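Local coordinates for variable region-containing chitin-binding protein 3 (PDB 1XT5) that forms the first, variable-type immunoglobulin domain of an amphioxus immune-type receptor that as a whole probably binds, and may hydrolyse, chitin, at residues A[5-10]-A[123-128]; A[39-44]-A[107-112]; A[97-102]-A[129-134]. All coordinates share one frame; numbering follows the deposited sequence.

Contact 1. Residues A[5-10]-A[123-128]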
loop_
_atom_site.group_PDB
_atom_site.type_symbol
_atom_site.label_atom_id
_atom_site.label_comp_id
_atom_site.label_asym_id
_atom_site.label_seq_id
_atom_site.Cartn_x
_atom_site.Cartn_y
_atom_site.Cartn_z
ATOM N N MET A 5 13.351 3.113 -7.046
ATOM C CA MET A 5 12.240 3.235 -6.108
ATOM C C MET A 5 12.666 3.214 -4.676
ATOM O O MET A 5 13.444 2.352 -4.275
ATOM C CB MET A 5 11.285 2.066 -6.358
ATOM C CG MET A 5 9.977 2.190 -5.560
ATOM S SD MET A 5 8.901 3.486 -6.124
ATOM C CE MET A 5 8.308 2.749 -7.661
ATOM N N THR A 6 12.114 4.093 -3.837
ATOM C CA THR A 6 12.348 4.002 -2.400
ATOM C C THR A 6 11.035 4.254 -1.673
ATOM O O THR A 6 10.456 5.357 -1.817
ATOM C CB THR A 6 13.403 4.994 -1.916
ATOM O OG1 THR A 6 14.655 4.728 -2.545
ATOM C CG2 THR A 6 13.617 4.867 -0.393
ATOM N N VAL A 7 10.592 3.290 -0.910
ATOM C CA VAL A 7 9.418 3.416 -0.039
ATOM C C VAL A 7 9.894 3.808 1.337
ATOM O O VAL A 7 10.934 3.388 1.807
ATOM C CB VAL A 7 8.645 2.069 -0.033
ATOM C CG1 VAL A 7 7.629 1.985 1.113
ATOM C CG2 VAL A 7 7.952 1.834 -1.358
ATOM N N ARG A 8 9.101 4.662 2.005
ATOM C CA ARG A 8 9.310 5.012 3.402
ATOM C C ARG A 8 8.019 4.884 4.168
ATOM O O ARG A 8 6.919 5.033 3.637
ATOM C CB ARG A 8 9.923 6.410 3.517
ATOM C CG ARG A 8 11.341 6.496 2.982
ATOM C CD ARG A 8 11.938 7.907 3.174
ATOM N NE ARG A 8 13.342 7.896 2.761
ATOM C CZ ARG A 8 14.106 7.995 1.738
ATOM N NH1 ARG A 8 13.829 8.268 0.450
ATOM N NH2 ARG A 8 15.435 7.837 1.984
ATOM N N THR A 9 8.153 4.655 5.477
ATOM C CA THR A 9 7.049 4.496 6.389
ATOM C C THR A 9 7.354 5.246 7.686
ATOM O O THR A 9 8.339 4.964 8.339
ATOM C CB THR A 9 6.850 3.052 6.792
ATOM O OG1 THR A 9 8.100 2.440 7.164
ATOM C CG2 THR A 9 6.290 2.188 5.661
ATOM N N THR A 10 6.503 6.195 8.040
ATOM C CA THR A 10 6.701 6.937 9.266
ATOM C C THR A 10 6.520 6.058 10.510
ATOM O O THR A 10 7.101 6.355 11.551
ATOM C CB THR A 10 5.750 8.136 9.412
ATOM O OG1 THR A 10 4.397 7.695 9.320
ATOM C CG2 THR A 10 6.036 9.182 8.356
ATOM N N ASP A 123 10.113 -1.310 -4.396
ATOM C CA ASP A 123 10.498 -1.345 -2.990
ATOM C C ASP A 123 9.264 -1.670 -2.180
ATOM O O ASP A 123 8.132 -1.516 -2.665
ATOM C CB ASP A 123 11.177 -0.042 -2.542
ATOM C CG ASP A 123 11.910 -0.138 -1.226
ATOM O OD1 ASP A 123 12.243 -1.283 -0.794
ATOM O OD2 ASP A 123 12.174 0.910 -0.618
ATOM N N ALA A 124 9.456 -2.084 -0.946
ATOM C CA ALA A 124 8.345 -2.389 -0.046
ATOM C C ALA A 124 8.833 -2.286 1.382
ATOM O O ALA A 124 9.963 -2.669 1.682
ATOM C CB ALA A 124 7.809 -3.811 -0.299
ATOM N N LYS A 125 7.952 -1.816 2.266
ATOM C CA LYS A 125 8.182 -1.805 3.698
ATOM C C LYS A 125 6.897 -2.224 4.382
ATOM O O LYS A 125 5.803 -2.028 3.832
ATOM C CB LYS A 125 8.624 -0.446 4.222
ATOM C CG LYS A 125 10.019 -0.066 3.793
ATOM C CD LYS A 125 10.460 1.278 4.292
ATOM C CE LYS A 125 11.965 1.516 4.207
ATOM N NZ LYS A 125 12.481 1.320 2.850
ATOM N N SER A 126 7.020 -2.757 5.602
ATOM C CA SER A 126 5.844 -3.250 6.312
ATOM C C SER A 126 5.498 -2.384 7.510
ATOM O O SER A 126 6.341 -1.796 8.183
ATOM C CB SER A 126 6.002 -4.705 6.745
ATOM O OG SER A 126 6.804 -4.854 7.905
ATOM N N VAL A 127 4.188 -2.380 7.791
ATOM C CA VAL A 127 3.602 -1.727 8.950
ATOM C C VAL A 127 2.769 -2.802 9.681
ATOM O O VAL A 127 1.903 -3.408 9.072
ATOM C CB VAL A 127 2.694 -0.558 8.542
ATOM C CG1 VAL A 127 2.203 0.172 9.771
ATOM C CG2 VAL A 127 3.437 0.414 7.627
ATOM N N VAL A 128 3.089 -3.021 10.938
ATOM C CA VAL A 128 2.285 -3.929 11.741
ATOM C C VAL A 128 1.040 -3.267 12.223
ATOM O O VAL A 128 1.083 -2.098 12.675
ATOM C CB VAL A 128 3.162 -4.422 12.951
ATOM C CG1 VAL A 128 2.310 -5.115 13.997
ATOM C CG2 VAL A 128 4.228 -5.356 12.466
#

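Contact 2. Residues A[39-44]-A[107-112]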
loop_
_atom_site.group_PDB
_atom_site.type_symbol
_atom_site.label_atom_id
_atom_site.label_comp_id
_atom_site.label_asym_id
_atom_site.label_seq_id
_atom_site.Cartn_x
_atom_site.Cartn_y
_atom_site.Cartn_z
ATOM N N ILE A 39 0.786 0.554 -6.957
ATOM C CA ILE A 39 0.786 0.418 -5.505
ATOM C C ILE A 39 0.070 -0.839 -5.137
ATOM O O ILE A 39 -1.060 -1.080 -5.608
ATOM C CB ILE A 39 0.023 1.630 -4.863
ATOM C CG1 ILE A 39 0.774 2.941 -5.029
ATOM C CG2 ILE A 39 -0.356 1.378 -3.414
ATOM C CD1 ILE A 39 1.223 3.452 -6.361
ATOM N N SER A 40 0.666 -1.651 -4.271
ATOM C CA SER A 40 0.030 -2.816 -3.706
ATOM C C SER A 40 0.178 -2.794 -2.188
ATOM O O SER A 40 1.260 -2.531 -1.677
ATOM C CB SER A 40 0.689 -4.100 -4.221
ATOM O OG SER A 40 0.676 -4.182 -5.620
ATOM N N TRP A 41 -0.909 -3.048 -1.487
ATOM C CA TRP A 41 -0.863 -3.363 -0.049
ATOM C C TRP A 41 -1.159 -4.839 0.055
ATOM O O TRP A 41 -2.153 -5.347 -0.489
ATOM C CB TRP A 41 -1.864 -2.534 0.721
ATOM C CG TRP A 41 -1.448 -1.141 1.016
ATOM C CD1 TRP A 41 -1.701 -0.003 0.303
ATOM C CD2 TRP A 41 -0.639 -0.728 2.160
ATOM N NE1 TRP A 41 -1.115 1.076 0.915
ATOM C CE2 TRP A 41 -0.494 0.668 2.052
ATOM C CE3 TRP A 41 -0.087 -1.417 3.247
ATOM C CZ2 TRP A 41 0.206 1.397 3.027
ATOM C CZ3 TRP A 41 0.601 -0.696 4.196
ATOM C CH2 TRP A 41 0.737 0.702 4.100
ATOM N N LEU A 42 -0.269 -5.553 0.751
ATOM C CA LEU A 42 -0.217 -6.988 0.796
ATOM C C LEU A 42 -0.108 -7.410 2.263
ATOM O O LEU A 42 0.821 -6.938 2.932
ATOM C CB LEU A 42 0.986 -7.490 0.008
ATOM C CG LEU A 42 1.045 -7.062 -1.459
ATOM C CD1 LEU A 42 2.424 -7.287 -2.059
ATOM C CD2 LEU A 42 -0.031 -7.710 -2.285
ATOM N N LYS A 43 -0.976 -8.280 2.747
ATOM C CA LYS A 43 -0.933 -8.676 4.165
ATOM C C LYS A 43 -0.307 -10.034 4.289
ATOM O O LYS A 43 -0.774 -11.005 3.689
ATOM C CB LYS A 43 -2.347 -8.718 4.757
ATOM C CG LYS A 43 -2.322 -8.985 6.266
ATOM C CD LYS A 43 -3.756 -9.169 6.765
ATOM C CE LYS A 43 -3.786 -9.277 8.251
ATOM N NZ LYS A 43 -3.259 -10.524 8.758
ATOM N N GLY A 44 0.780 -10.139 5.047
ATOM C CA GLY A 44 1.423 -11.418 5.287
ATOM C C GLY A 44 2.853 -11.216 5.766
ATOM O O GLY A 44 3.329 -10.120 5.996
ATOM N N TYR A 107 1.350 -5.569 7.152
ATOM C CA TYR A 107 0.876 -4.992 5.925
ATOM C C TYR A 107 2.043 -4.365 5.183
ATOM O O TYR A 107 2.695 -3.448 5.673
ATOM C CB TYR A 107 -0.199 -3.931 6.222
ATOM C CG TYR A 107 -1.479 -4.508 6.733
ATOM C CD1 TYR A 107 -1.641 -4.914 8.034
ATOM C CD2 TYR A 107 -2.579 -4.687 5.885
ATOM C CE1 TYR A 107 -2.809 -5.474 8.495
ATOM C CE2 TYR A 107 -3.770 -5.224 6.305
ATOM C CZ TYR A 107 -3.886 -5.613 7.652
ATOM O OH TYR A 107 -5.064 -6.149 8.067
ATOM N N TRP A 108 2.299 -4.850 3.979
ATOM C CA TRP A 108 3.379 -4.361 3.142
ATOM C C TRP A 108 2.840 -3.320 2.177
ATOM O O TRP A 108 1.919 -3.593 1.417
ATOM C CB TRP A 108 3.975 -5.530 2.334
ATOM C CG TRP A 108 4.667 -6.501 3.226
ATOM C CD1 TRP A 108 4.090 -7.564 3.890
ATOM C CD2 TRP A 108 6.043 -6.484 3.594
ATOM N NE1 TRP A 108 5.028 -8.201 4.648
ATOM C CE2 TRP A 108 6.226 -7.577 4.495
ATOM C CE3 TRP A 108 7.111 -5.699 3.303
ATOM C CZ2 TRP A 108 7.463 -7.850 5.050
ATOM C CZ3 TRP A 108 8.337 -5.965 3.849
ATOM C CH2 TRP A 108 8.513 -7.049 4.728
ATOM N N CYS A 109 3.484 -2.138 2.205
ATOM C CA CYS A 109 3.284 -1.105 1.197
ATOM C C CYS A 109 4.372 -1.330 0.141
ATOM O O CYS A 109 5.543 -1.131 0.418
ATOM C CB CYS A 109 3.421 0.259 1.836
ATOM S SG CYS A 109 3.128 1.557 0.601
ATOM N N GLN A 110 3.956 -1.779 -1.022
ATOM C CA GLN A 110 4.837 -2.074 -2.136
ATOM C C GLN A 110 4.524 -1.077 -3.248
ATOM O O GLN A 110 3.369 -0.907 -3.635
ATOM C CB GLN A 110 4.627 -3.499 -2.619
ATOM C CG GLN A 110 5.499 -3.849 -3.814
ATOM C CD GLN A 110 5.258 -5.270 -4.202
ATOM O OE1 GLN A 110 5.771 -6.190 -3.592
ATOM N NE2 GLN A 110 4.388 -5.477 -5.157
ATOM N N VAL A 111 5.560 -0.454 -3.799
ATOM C CA VAL A 111 5.404 0.457 -4.915
ATOM C C VAL A 111 6.406 0.002 -5.989
ATOM O O VAL A 111 7.589 -0.234 -5.690
ATOM C CB VAL A 111 5.600 1.920 -4.522
ATOM C CG1 VAL A 111 5.263 2.844 -5.700
ATOM C CG2 VAL A 111 4.772 2.303 -3.313
ATOM N N ALA A 112 5.936 -0.144 -7.224
ATOM C CA ALA A 112 6.770 -0.725 -8.261
ATOM C C ALA A 112 6.489 -0.051 -9.598
ATOM O O ALA A 112 5.357 0.344 -9.883
ATOM C CB ALA A 112 6.481 -2.221 -8.429
HETATM O O HOH W 1 2.992 -3.019 -6.569
#

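Contact 3. Residues A[97-102]-A[129-134]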
loop_
_atom_site.group_PDB
_atom_site.type_symbol
_atom_site.label_atom_id
_atom_site.label_comp_id
_atom_site.label_asym_id
_atom_site.label_seq_id
_atom_site.Cartn_x
_atom_site.Cartn_y
_atom_site.Cartn_z
ATOM N N THR A 97 -11.226 0.349 7.402
ATOM C CA THR A 97 -12.378 0.597 8.306
ATOM C C THR A 97 -12.871 -0.735 8.877
ATOM O O THR A 97 -12.537 -1.820 8.388
ATOM C CB THR A 97 -13.533 1.274 7.575
ATOM O OG1 THR A 97 -13.972 0.410 6.539
ATOM C CG2 THR A 97 -13.087 2.543 6.947
ATOM N N HIS A 98 -13.714 -0.601 9.913
ATOM C CA HIS A 98 -14.390 -1.768 10.518
ATOM C C HIS A 98 -13.377 -2.887 10.816
ATOM O O HIS A 98 -13.565 -4.036 10.411
ATOM C CB HIS A 98 -15.502 -2.306 9.647
ATOM C CG HIS A 98 -16.530 -1.313 9.399
ATOM N ND1 HIS A 98 -17.520 -1.025 10.297
ATOM C CD2 HIS A 98 -16.732 -0.556 8.289
ATOM C CE1 HIS A 98 -18.269 -0.081 9.756
ATOM N NE2 HIS A 98 -17.861 0.228 8.539
ATOM N N VAL A 99 -12.280 -2.525 11.500
ATOM C CA VAL A 99 -11.201 -3.468 11.689
ATOM C C VAL A 99 -11.653 -4.710 12.429
ATOM O O VAL A 99 -12.283 -4.658 13.483
ATOM C CB VAL A 99 -10.009 -2.766 12.390
ATOM C CG1 VAL A 99 -9.000 -3.754 12.850
ATOM C CG2 VAL A 99 -9.390 -1.731 11.469
ATOM N N HIS A 100 -11.335 -5.866 11.854
ATOM C CA HIS A 100 -11.718 -7.155 12.452
ATOM C C HIS A 100 -10.615 -7.687 13.348
ATOM O O HIS A 100 -9.463 -7.346 13.184
ATOM C CB HIS A 100 -11.956 -8.187 11.352
ATOM C CG HIS A 100 -13.171 -7.958 10.517
ATOM N ND1 HIS A 100 -13.536 -6.724 10.007
ATOM C CD2 HIS A 100 -14.128 -8.824 10.113
ATOM C CE1 HIS A 100 -14.679 -6.896 9.323
ATOM N NE2 HIS A 100 -15.069 -8.184 9.355
ATOM N N PRO A 101 -10.974 -8.518 14.285
ATOM C CA PRO A 101 -9.908 -9.134 15.144
ATOM C C PRO A 101 -8.732 -9.698 14.349
ATOM O O PRO A 101 -7.519 -9.453 14.617
ATOM C CB PRO A 101 -10.667 -10.181 15.926
ATOM C CG PRO A 101 -12.068 -9.689 16.017
ATOM C CD PRO A 101 -12.304 -8.973 14.683
ATOM N N GLN A 102 -9.035 -10.409 13.263
ATOM C CA GLN A 102 -7.959 -11.047 12.502
ATOM C C GLN A 102 -7.334 -10.117 11.488
ATOM O O GLN A 102 -6.459 -10.621 10.753
ATOM C CB GLN A 102 -8.523 -12.260 11.789
ATOM C CG GLN A 102 -8.995 -13.290 12.802
ATOM C CD GLN A 102 -8.189 -13.471 14.066
ATOM O OE1 GLN A 102 -8.531 -13.171 15.226
ATOM N NE2 GLN A 102 -7.003 -14.016 13.861
ATOM N N LEU A 129 -0.055 -3.973 12.159
ATOM C CA LEU A 129 -1.321 -3.553 12.741
ATOM C C LEU A 129 -1.590 -4.432 13.997
ATOM O O LEU A 129 -1.707 -5.633 13.867
ATOM C CB LEU A 129 -2.455 -3.728 11.770
ATOM C CG LEU A 129 -3.855 -3.357 12.324
ATOM C CD1 LEU A 129 -3.879 -1.933 12.834
ATOM C CD2 LEU A 129 -4.886 -3.653 11.241
ATOM N N LYS A 130 -1.651 -3.763 15.124
ATOM C CA LYS A 130 -2.070 -4.360 16.386
ATOM C C LYS A 130 -3.518 -4.045 16.615
ATOM O O LYS A 130 -3.958 -2.877 16.502
ATOM C CB LYS A 130 -1.243 -3.840 17.562
ATOM C CG LYS A 130 0.196 -4.215 17.561
ATOM C CD LYS A 130 0.934 -3.485 18.690
ATOM C CE LYS A 130 2.267 -3.999 19.019
ATOM N NZ LYS A 130 2.995 -3.222 20.068
ATOM N N VAL A 131 -4.321 -5.070 16.879
ATOM C CA VAL A 131 -5.730 -4.914 17.190
ATOM C C VAL A 131 -5.869 -5.077 18.689
ATOM O O VAL A 131 -5.639 -6.150 19.207
ATOM C CB VAL A 131 -6.622 -5.861 16.378
ATOM C CG1 VAL A 131 -8.087 -5.657 16.727
ATOM C CG2 VAL A 131 -6.363 -5.702 14.887
ATOM N N THR A 132 -6.235 -4.005 19.387
ATOM C CA THR A 132 -6.309 -4.012 20.839
ATOM C C THR A 132 -7.206 -5.108 21.332
ATOM O O THR A 132 -8.334 -5.221 20.852
ATOM C CB THR A 132 -6.838 -2.653 21.333
ATOM O OG1 THR A 132 -6.022 -1.631 20.694
ATOM C CG2 THR A 132 -6.792 -2.485 22.835
ATOM N N GLY A 133 -6.711 -5.889 22.282
ATOM C CA GLY A 133 -7.480 -6.956 22.838
ATOM C C GLY A 133 -7.523 -8.200 22.023
ATOM O O GLY A 133 -8.207 -9.155 22.430
ATOM N N HIS A 134 -6.800 -8.227 20.903
ATOM C CA HIS A 134 -6.762 -9.417 20.034
ATOM C C HIS A 134 -5.333 -9.786 19.703
ATOM O O HIS A 134 -4.975 -10.941 19.815
ATOM C CB HIS A 134 -7.624 -9.189 18.778
ATOM C CG HIS A 134 -9.043 -9.110 19.138
ATOM N ND1 HIS A 134 -9.835 -8.047 19.297
ATOM C CD2 HIS A 134 -9.731 -10.244 19.518
ATOM C CE1 HIS A 134 -11.034 -8.483 19.754
ATOM N NE2 HIS A 134 -10.976 -9.830 19.886
#

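Contact 1. Residues A[5-10]-A[123-128]
D123 and K125 reach from strand 123-128 to V7 of strand 5-8 and take both polar atoms of its peptide backbone. The two strands run nearly parallel, 12° apart, but their axes come no closer than 5.8 Å, so side chains rather than main chain bridge them. D123 has CG anti to its backbone N (chi1 -165°), and its OD2 receives the N-H of V7 at 2.9 Å in an almost straight bond. The oxygen is used on its anti side, with the donor somewhat out of the carboxylate plane. K125 supplies the second bond: its chain runs extended past V7 and turns at its last torsion, bringing NZ to 2.8 Å from V7 O. The same NZ lies 3.5 Å from D123 OD2 in a salt bridge, so that OD2 is gripped by two donors, one of them charged. This is strand A of a V-type immunoglobulin sandwich facing strand G; T6 and R8 pair through their backbones with Q29 and S27 of strand 22-31, whereas V7 N and O turn to the opposite sheet and meet the two side chains. The V7 side chain itself is buried. Its CG2 sits 3.6 Å from D123 O, and its CG1 lies 4.1 Å from K125 CB, the two side chains running antiparallel past one another. V7 also packs on C26 and V111. Further along, the methyl of T9 fits beside strand 123-128, with CG2 3.8 Å from K125 CB and 3.9 Å from V127 CG2.

Contact 2. Residues A[39-44]-A[107-112]
W41 lays one face of its indole against C109: the cysteine CB stands 3.6 Å from the centroid of the six-membered ring, close to the ring normal, in a CH-pi contact, while SG approaches obliquely. At the indole edge comes Y107 O, and W41 CE3 lies 3.9 Å from Y107 CB. The phenol of Y107 is covered by the aliphatic chain of K43, whose CG, anti to the backbone N, sits 4.0 Å over the ring centroid; CD and CE continue across the rim to the hydroxyl. The polar ends find partners just before strand 105-112: Y107 OH bonds to D103 O, K43 NZ to G104 O. On the face carrying S40, L42 and Q110, W108 turns its indole edge to the chain opposite, and NE1 gives a hydrogen bond of 2.9 Å to G44 O. G44 O lies in the indole plane, whereas NE1 stands above the carbonyl plane. Further along that face one water joins S40 OG to Q110 NE2. Paired backbone bonds (S40-Q110, L42-W108) set the antiparallel register. The strand C tryptophan packed on the C26-C109 disulfide, which joins strands B and F, with the tyrosine corner from Y107 to D103, is the classic immunoglobulin core.

Contact 3. Residues A[97-102]-A[129-134]
V99 and V131 meet through methyl groups, V99 CG1 to V131 CG2 at 3.9 Å, their side chains overlapping with opposite headings. This is the buried half of the contact. V99 CG1 is anti to its backbone N (chi1 168°), and the same methyl also lies 4.4 Å from L129 CD2, while V16 and V22 pack on V99 from neighbouring strands. The CG2 of V131 is shared further, lying 3.9 Å from both H100 O and P101 O. In the immunoglobulin sandwich this is the end where the connection between strands E and F, partly a short 3-10 turn at P101, folds against strand G and the tail that follows it; no hydrogen bond crosses between the two segments. The outer half lies at the solvent side and rests on a CH-pi contact. P101 sets its CB over a face of the exposed H134 imidazole, 3.8 Å from the ring centroid and 14° off the ring normal, displaced toward the rim. Lying alongside one another, the two rings touch without any polar bond. H134 is carried there by a turn in which its N bonds to V131 O at 2.9 Å. At the exposed H100, by contrast, ND1 turns back within its own segment to H98 O, at 2.7 Å.

Overall arrangement
Strand 122-132 carries one side of contacts 1 and 3 and borders contact 2. Contact 1 uses its first half and contact 3 its far end, so the two adjoin in sequence yet have centres about 21 Å apart. Contact 2 lies next to contact 1, about 8 Å between centres, because strands 105-112 and 122-132 are sheet neighbours: K125 O and C109 N, at 2.8 Å, probably share a hydrogen bond. Between contacts 2 and 3, about 19 Å apart by their centres, Y107 CE1 touches L129 CB at 3.7 Å. Contact 2 holds the centre of the sandwich, contact 1 a flank and contact 3 one end. No ligand site is seen here; chitin binding probably belongs to another part of the protein.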